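Local coordinates for putative phosphatase (DUF442) (PDB 3GXH), which is a putative phosphatase of the tyrosine and dual-specificity phosphatase clan, and probably hydrolyses phosphate monoesters, though its substrate is not known, at residues V75-F89 against Y108-K120. Numbering follows the deposited sequence. Where two conformers were deposited one is given.
Sequences VDWQNPKVEDVEAFF and YRASAFAYLYQLK. With SO4 (sulfate ion), chain D.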
loop_
_atom_site.group_PDB
_atom_site.type_symbol
_atom_site.label_atom_id
_atom_site.label_comp_id
_atom_site.label_asym_id
_atom_site.label_seq_id
_atom_site.Cartn_x
_atom_site.Cartn_y
_atom_site.Cartn_z
ATOM N N VAL A 75 0.091 -5.264 9.225
ATOM C CA VAL A 75 1.424 -4.840 9.673
ATOM C C VAL A 75 1.221 -4.112 10.992
ATOM O O VAL A 75 0.445 -3.149 11.103
ATOM C CB VAL A 75 2.076 -3.901 8.659
ATOM C CG1 VAL A 75 3.429 -3.364 9.176
ATOM C CG2 VAL A 75 2.263 -4.626 7.336
ATOM N N ASP A 76 1.943 -4.595 12.016
ATOM C CA ASP A 76 1.919 -3.977 13.314
ATOM C C ASP A 76 2.745 -2.707 13.275
ATOM O O ASP A 76 3.904 -2.729 12.896
ATOM C CB ASP A 76 2.520 -4.951 14.357
ATOM C CG ASP A 76 2.529 -4.345 15.751
ATOM O OD1 ASP A 76 1.464 -4.238 16.335
ATOM O OD2 ASP A 76 3.597 -3.962 16.241
ATOM N N TRP A 77 2.161 -1.598 13.705
ATOM C CA TRP A 77 2.870 -0.307 13.696
ATOM C C TRP A 77 4.099 -0.289 14.563
ATOM O O TRP A 77 5.130 0.264 14.152
ATOM C CB TRP A 77 1.928 0.831 14.148
ATOM C CG TRP A 77 2.620 2.146 14.112
ATOM C CD1 TRP A 77 3.001 2.890 15.181
ATOM C CD2 TRP A 77 3.038 2.867 12.962
ATOM N NE1 TRP A 77 3.655 4.016 14.766
ATOM C CE2 TRP A 77 3.706 4.015 13.399
ATOM C CE3 TRP A 77 2.957 2.617 11.576
ATOM C CZ2 TRP A 77 4.222 4.956 12.510
ATOM C CZ3 TRP A 77 3.462 3.541 10.718
ATOM C CH2 TRP A 77 4.090 4.681 11.170
ATOM N N GLN A 78 4.030 -0.868 15.763
ATOM C CA GLN A 78 5.144 -0.821 16.712
ATOM C C GLN A 78 6.225 -1.867 16.411
ATOM O O GLN A 78 7.327 -1.840 16.989
ATOM C CB GLN A 78 4.608 -1.013 18.137
ATOM C CG GLN A 78 5.601 -0.633 19.238
ATOM C CD GLN A 78 5.047 -0.887 20.635
ATOM O OE1 GLN A 78 3.995 -1.504 20.786
ATOM N NE2 GLN A 78 5.757 -0.420 21.659
ATOM N N ASN A 79 5.941 -2.834 15.558
ATOM C CA ASN A 79 6.960 -3.829 15.246
ATOM C C ASN A 79 6.771 -4.374 13.870
ATOM O O ASN A 79 6.399 -5.516 13.688
ATOM C CB ASN A 79 6.929 -4.969 16.271
ATOM C CG ASN A 79 8.036 -6.034 15.997
ATOM O OD1 ASN A 79 9.109 -5.686 15.501
ATOM N ND2 ASN A 79 7.744 -7.317 16.264
ATOM N N PRO A 80 6.946 -3.534 12.848
ATOM C CA PRO A 80 6.890 -4.021 11.503
ATOM C C PRO A 80 8.025 -4.995 11.195
ATOM O O PRO A 80 9.153 -4.800 11.655
ATOM C CB PRO A 80 6.992 -2.764 10.675
ATOM C CG PRO A 80 7.839 -1.835 11.501
ATOM C CD PRO A 80 7.330 -2.114 12.899
ATOM N N LYS A 81 7.712 -6.065 10.488
ATOM C CA LYS A 81 8.698 -7.132 10.327
ATOM C C LYS A 81 9.170 -7.247 8.881
ATOM O O LYS A 81 8.406 -7.041 7.915
ATOM C CB LYS A 81 8.063 -8.455 10.718
ATOM C CG LYS A 81 7.524 -8.552 12.122
ATOM C CD LYS A 81 7.321 -10.039 12.421
ATOM C CE LYS A 81 6.846 -10.329 13.851
ATOM N NZ LYS A 81 5.339 -10.253 13.935
ATOM N N VAL A 82 10.427 -7.664 8.715
ATOM C CA VAL A 82 10.941 -7.975 7.399
ATOM C C VAL A 82 10.051 -9.014 6.696
ATOM O O VAL A 82 9.760 -8.911 5.513
ATOM C CB VAL A 82 12.398 -8.456 7.468
ATOM C CG1 VAL A 82 12.798 -9.092 6.157
ATOM C CG2 VAL A 82 13.297 -7.284 7.850
ATOM N N GLU A 83 9.534 -9.969 7.468
ATOM C CA GLU A 83 8.657 -10.975 6.934
ATOM C C GLU A 83 7.367 -10.379 6.337
ATOM O O GLU A 83 6.794 -10.917 5.384
ATOM C CB GLU A 83 8.345 -11.987 8.035
ATOM C CG GLU A 83 7.098 -12.800 7.938
ATOM C CD GLU A 83 6.910 -13.639 9.211
ATOM O OE1 GLU A 83 7.492 -14.735 9.264
ATOM O OE2 GLU A 83 6.233 -13.173 10.164
ATOM N N ASP A 84 6.903 -9.280 6.922
ATOM C CA ASP A 84 5.715 -8.592 6.381
ATOM C C ASP A 84 6.020 -8.004 4.998
ATOM O O ASP A 84 5.245 -8.085 4.059
ATOM C CB ASP A 84 5.216 -7.448 7.266
ATOM C CG ASP A 84 4.874 -7.879 8.696
ATOM O OD1 ASP A 84 4.369 -9.032 8.873
ATOM O OD2 ASP A 84 5.057 -7.022 9.621
ATOM N N VAL A 85 7.177 -7.360 4.918
ATOM C CA VAL A 85 7.632 -6.791 3.648
ATOM C C VAL A 85 7.778 -7.877 2.587
ATOM O O VAL A 85 7.290 -7.739 1.457
ATOM C CB VAL A 85 8.920 -5.976 3.828
ATOM C CG1 VAL A 85 9.427 -5.424 2.461
ATOM C CG2 VAL A 85 8.696 -4.830 4.820
ATOM N N GLU A 86 8.414 -8.979 2.953
ATOM C CA GLU A 86 8.580 -10.120 2.045
ATOM C C GLU A 86 7.250 -10.718 1.589
ATOM O O GLU A 86 7.086 -11.060 0.437
ATOM C CB GLU A 86 9.427 -11.207 2.698
ATOM C CG GLU A 86 10.878 -10.810 2.878
ATOM C CD GLU A 86 11.636 -10.710 1.569
ATOM O OE1 GLU A 86 11.245 -11.391 0.590
ATOM O OE2 GLU A 86 12.633 -9.946 1.530
ATOM N N ALA A 87 6.292 -10.796 2.508
ATOM C CA ALA A 87 4.989 -11.274 2.158
ATOM C C ALA A 87 4.320 -10.342 1.126
ATOM O O ALA A 87 3.669 -10.766 0.169
ATOM C CB ALA A 87 4.097 -11.449 3.472
ATOM N N PHE A 88 4.479 -9.041 1.328
ATOM C CA PHE A 88 4.010 -8.085 0.320
ATOM C C PHE A 88 4.694 -8.274 -1.023
ATOM O O PHE A 88 4.064 -8.262 -2.062
ATOM C CB PHE A 88 4.212 -6.649 0.859
ATOM C CG PHE A 88 3.930 -5.576 -0.129
ATOM C CD1 PHE A 88 2.651 -5.396 -0.633
ATOM C CD2 PHE A 88 4.929 -4.675 -0.515
ATOM C CE1 PHE A 88 2.394 -4.402 -1.597
ATOM C CE2 PHE A 88 4.674 -3.669 -1.467
ATOM C CZ PHE A 88 3.411 -3.536 -1.998
ATOM N N PHE A 89 6.007 -8.405 -1.001
ATOM C CA PHE A 89 6.721 -8.621 -2.241
ATOM C C PHE A 89 6.261 -9.881 -2.978
ATOM O O PHE A 89 6.029 -9.865 -4.202
ATOM C CB PHE A 89 8.232 -8.771 -2.010
ATOM C CG PHE A 89 8.981 -7.539 -1.544
ATOM C CD1 PHE A 89 8.451 -6.259 -1.523
ATOM C CD2 PHE A 89 10.297 -7.709 -1.129
ATOM C CE1 PHE A 89 9.218 -5.193 -1.138
ATOM C CE2 PHE A 89 11.070 -6.636 -0.729
ATOM C CZ PHE A 89 10.505 -5.361 -0.716
ATOM N N TYR A 108 0.884 5.502 5.702
ATOM C CA TYR A 108 2.266 5.436 6.222
ATOM C C TYR A 108 2.842 4.056 5.909
ATOM O O TYR A 108 3.816 3.913 5.154
ATOM C CB TYR A 108 2.322 5.681 7.708
ATOM C CG TYR A 108 2.273 7.129 8.093
ATOM C CD1 TYR A 108 1.133 7.882 7.935
ATOM C CD2 TYR A 108 3.352 7.718 8.703
ATOM C CE1 TYR A 108 1.079 9.210 8.398
ATOM C CE2 TYR A 108 3.321 9.065 9.148
ATOM C CZ TYR A 108 2.163 9.784 8.975
ATOM O OH TYR A 108 2.081 11.110 9.431
ATOM N N ARG A 109 2.236 2.995 6.414
ATOM C CA ARG A 109 2.709 1.631 6.125
ATOM C C ARG A 109 2.801 1.421 4.612
ATOM O O ARG A 109 3.839 0.899 4.102
ATOM C CB ARG A 109 1.761 0.563 6.680
ATOM C CG ARG A 109 1.770 0.407 8.177
ATOM C CD ARG A 109 0.402 -0.242 8.505
ATOM N NE ARG A 109 0.160 -0.677 9.867
ATOM C CZ ARG A 109 -0.344 0.079 10.825
ATOM N NH1 ARG A 109 -0.475 1.403 10.700
ATOM N NH2 ARG A 109 -0.635 -0.467 11.984
ATOM N N ALA A 110 1.753 1.747 3.854
ATOM C CA ALA A 110 1.688 1.437 2.439
ATOM C C ALA A 110 2.695 2.190 1.596
ATOM O O ALA A 110 3.309 1.608 0.698
ATOM C CB ALA A 110 0.221 1.598 1.893
ATOM N N SER A 111 2.908 3.463 1.854
ATOM C CA SER A 111 3.913 4.209 1.069
ATOM C C SER A 111 5.341 3.702 1.376
ATOM O O SER A 111 6.171 3.656 0.458
ATOM C CB SER A 111 3.798 5.713 1.276
ATOM O OG SER A 111 4.122 6.113 2.609
ATOM N N ALA A 112 5.586 3.284 2.616
ATOM C CA ALA A 112 6.891 2.705 2.997
ATOM C C ALA A 112 7.111 1.383 2.252
ATOM O O ALA A 112 8.171 1.124 1.718
ATOM C CB ALA A 112 7.003 2.542 4.519
ATOM N N PHE A 113 6.082 0.546 2.230
ATOM C CA PHE A 113 6.176 -0.749 1.553
ATOM C C PHE A 113 6.292 -0.551 0.040
ATOM O O PHE A 113 7.042 -1.260 -0.631
ATOM C CB PHE A 113 4.978 -1.668 1.885
ATOM C CG PHE A 113 5.124 -2.457 3.168
ATOM C CD1 PHE A 113 5.683 -1.906 4.317
ATOM C CD2 PHE A 113 4.619 -3.741 3.245
ATOM C CE1 PHE A 113 5.776 -2.634 5.498
ATOM C CE2 PHE A 113 4.742 -4.437 4.418
ATOM C CZ PHE A 113 5.291 -3.905 5.525
ATOM N N ALA A 114 5.577 0.436 -0.510
ATOM C CA ALA A 114 5.716 0.730 -1.931
ATOM C C ALA A 114 7.143 1.188 -2.257
ATOM O O ALA A 114 7.724 0.772 -3.276
ATOM C CB ALA A 114 4.709 1.799 -2.390
ATOM N N TYR A 115 7.730 2.022 -1.429
ATOM C CA TYR A 115 9.114 2.446 -1.620
ATOM C C TYR A 115 10.042 1.236 -1.649
ATOM O O TYR A 115 10.880 1.110 -2.549
ATOM C CB TYR A 115 9.515 3.391 -0.496
ATOM C CG TYR A 115 10.990 3.646 -0.463
ATOM C CD1 TYR A 115 11.581 4.415 -1.450
ATOM C CD2 TYR A 115 11.809 3.055 0.507
ATOM C CE1 TYR A 115 12.949 4.633 -1.463
ATOM C CE2 TYR A 115 13.186 3.273 0.514
ATOM C CZ TYR A 115 13.741 4.050 -0.466
ATOM O OH TYR A 115 15.133 4.266 -0.453
ATOM N N LEU A 116 9.881 0.314 -0.681
ATOM C CA LEU A 116 10.770 -0.813 -0.640
ATOM C C LEU A 116 10.597 -1.706 -1.860
ATOM O O LEU A 116 11.592 -2.282 -2.364
ATOM C CB LEU A 116 10.565 -1.614 0.645
ATOM C CG LEU A 116 11.115 -0.885 1.876
ATOM C CD1 LEU A 116 10.727 -1.665 3.132
ATOM C CD2 LEU A 116 12.646 -0.657 1.842
ATOM N N TYR A 117 9.377 -1.837 -2.354
ATOM C CA TYR A 117 9.107 -2.639 -3.519
ATOM C C TYR A 117 9.769 -2.046 -4.737
ATOM O O TYR A 117 10.429 -2.755 -5.516
ATOM C CB TYR A 117 7.593 -2.780 -3.738
ATOM C CG TYR A 117 7.227 -3.354 -5.073
ATOM C CD1 TYR A 117 7.326 -4.718 -5.292
ATOM C CD2 TYR A 117 6.817 -2.522 -6.142
ATOM C CE1 TYR A 117 6.991 -5.262 -6.540
ATOM C CE2 TYR A 117 6.502 -3.069 -7.394
ATOM C CZ TYR A 117 6.580 -4.423 -7.551
ATOM O OH TYR A 117 6.284 -4.937 -8.807
ATOM N N GLN A 118 9.577 -0.764 -4.947
ATOM C CA GLN A 118 10.184 -0.125 -6.109
ATOM C C GLN A 118 11.706 -0.204 -6.035
ATOM O O GLN A 118 12.389 -0.418 -7.051
ATOM C CB GLN A 118 9.705 1.294 -6.268
ATOM C CG GLN A 118 8.200 1.349 -6.549
ATOM C CD GLN A 118 7.647 2.738 -6.790
ATOM O OE1 GLN A 118 8.112 3.743 -6.220
ATOM N NE2 GLN A 118 6.601 2.799 -7.642
ATOM N N LEU A 119 12.232 -0.015 -4.827
ATOM C CA LEU A 119 13.680 -0.090 -4.618
ATOM C C LEU A 119 14.197 -1.473 -4.989
ATOM O O LEU A 119 15.167 -1.608 -5.757
ATOM C CB LEU A 119 13.990 0.295 -3.167
ATOM C CG LEU A 119 15.461 0.365 -2.821
ATOM C CD1 LEU A 119 16.124 1.496 -3.623
ATOM C CD2 LEU A 119 15.602 0.598 -1.317
ATOM N N LYS A 120 13.529 -2.532 -4.541
ATOM C CA LYS A 120 14.038 -3.886 -4.822
ATOM C C LYS A 120 13.836 -4.316 -6.275
ATOM O O LYS A 120 14.597 -5.157 -6.803
ATOM C CB LYS A 120 13.431 -4.885 -3.853
ATOM C CG LYS A 120 12.072 -5.306 -4.231
ATOM C CD LYS A 120 11.997 -6.567 -5.099
ATOM C CE LYS A 120 10.556 -7.047 -5.117
ATOM N NZ LYS A 120 10.319 -8.087 -6.146
HETATM S S SO4 D . -1.057 4.144 8.741
HETATM O O1 SO4 D . -1.026 5.253 7.838
HETATM O O2 SO4 D . -0.935 4.583 10.131
HETATM O O3 SO4 D . -2.317 3.425 8.595
HETATM O O4 SO4 D . 0.009 3.194 8.366
HETATM O O HOH W 1 7.703 -8.864 -6.100
#
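Straight from CG to NE and then turned by about a quarter-turn at its end (chi4 88°), R109 brings two nitrogens to the single oxygen V75 O: NE lies 2.8 Å and NH2 3.0 Å from it, both bonds close to the guanidinium plane. The NH2 bond runs in the carbonyl plane, whereas NE comes from above it. This double grip fixes the rotation of the guanidinium, one face of which meets W77 CE3, and turns NH1 to sulfate O4. The same sulfate oxygen takes the backbone N-H of R109, and Y108 N binds O1 at 2.9 Å; the backbone N-H groups of L105 and A106 also bind the ion. Farther along, the axes of helix segments 82-89 and 108-120 cross at -66°. V85 CG2 sits over one face of the F113 ring, 3.9 Å from the centroid, V75 CG2 touches CZ, and the F88 ring meets it obliquely. K120 CG lies over one face of the F89 ring and V85 CG1, one turn earlier in F89's helix, over the opposite face, both offset toward the rim, while a water joins K120 NZ to F89 O. Anion-binding loop, helix N-terminus and arginine resemble the phosphate-binding P-loop of cysteine-dependent phosphatases, consistent with a sulfate occupying the phosphate site.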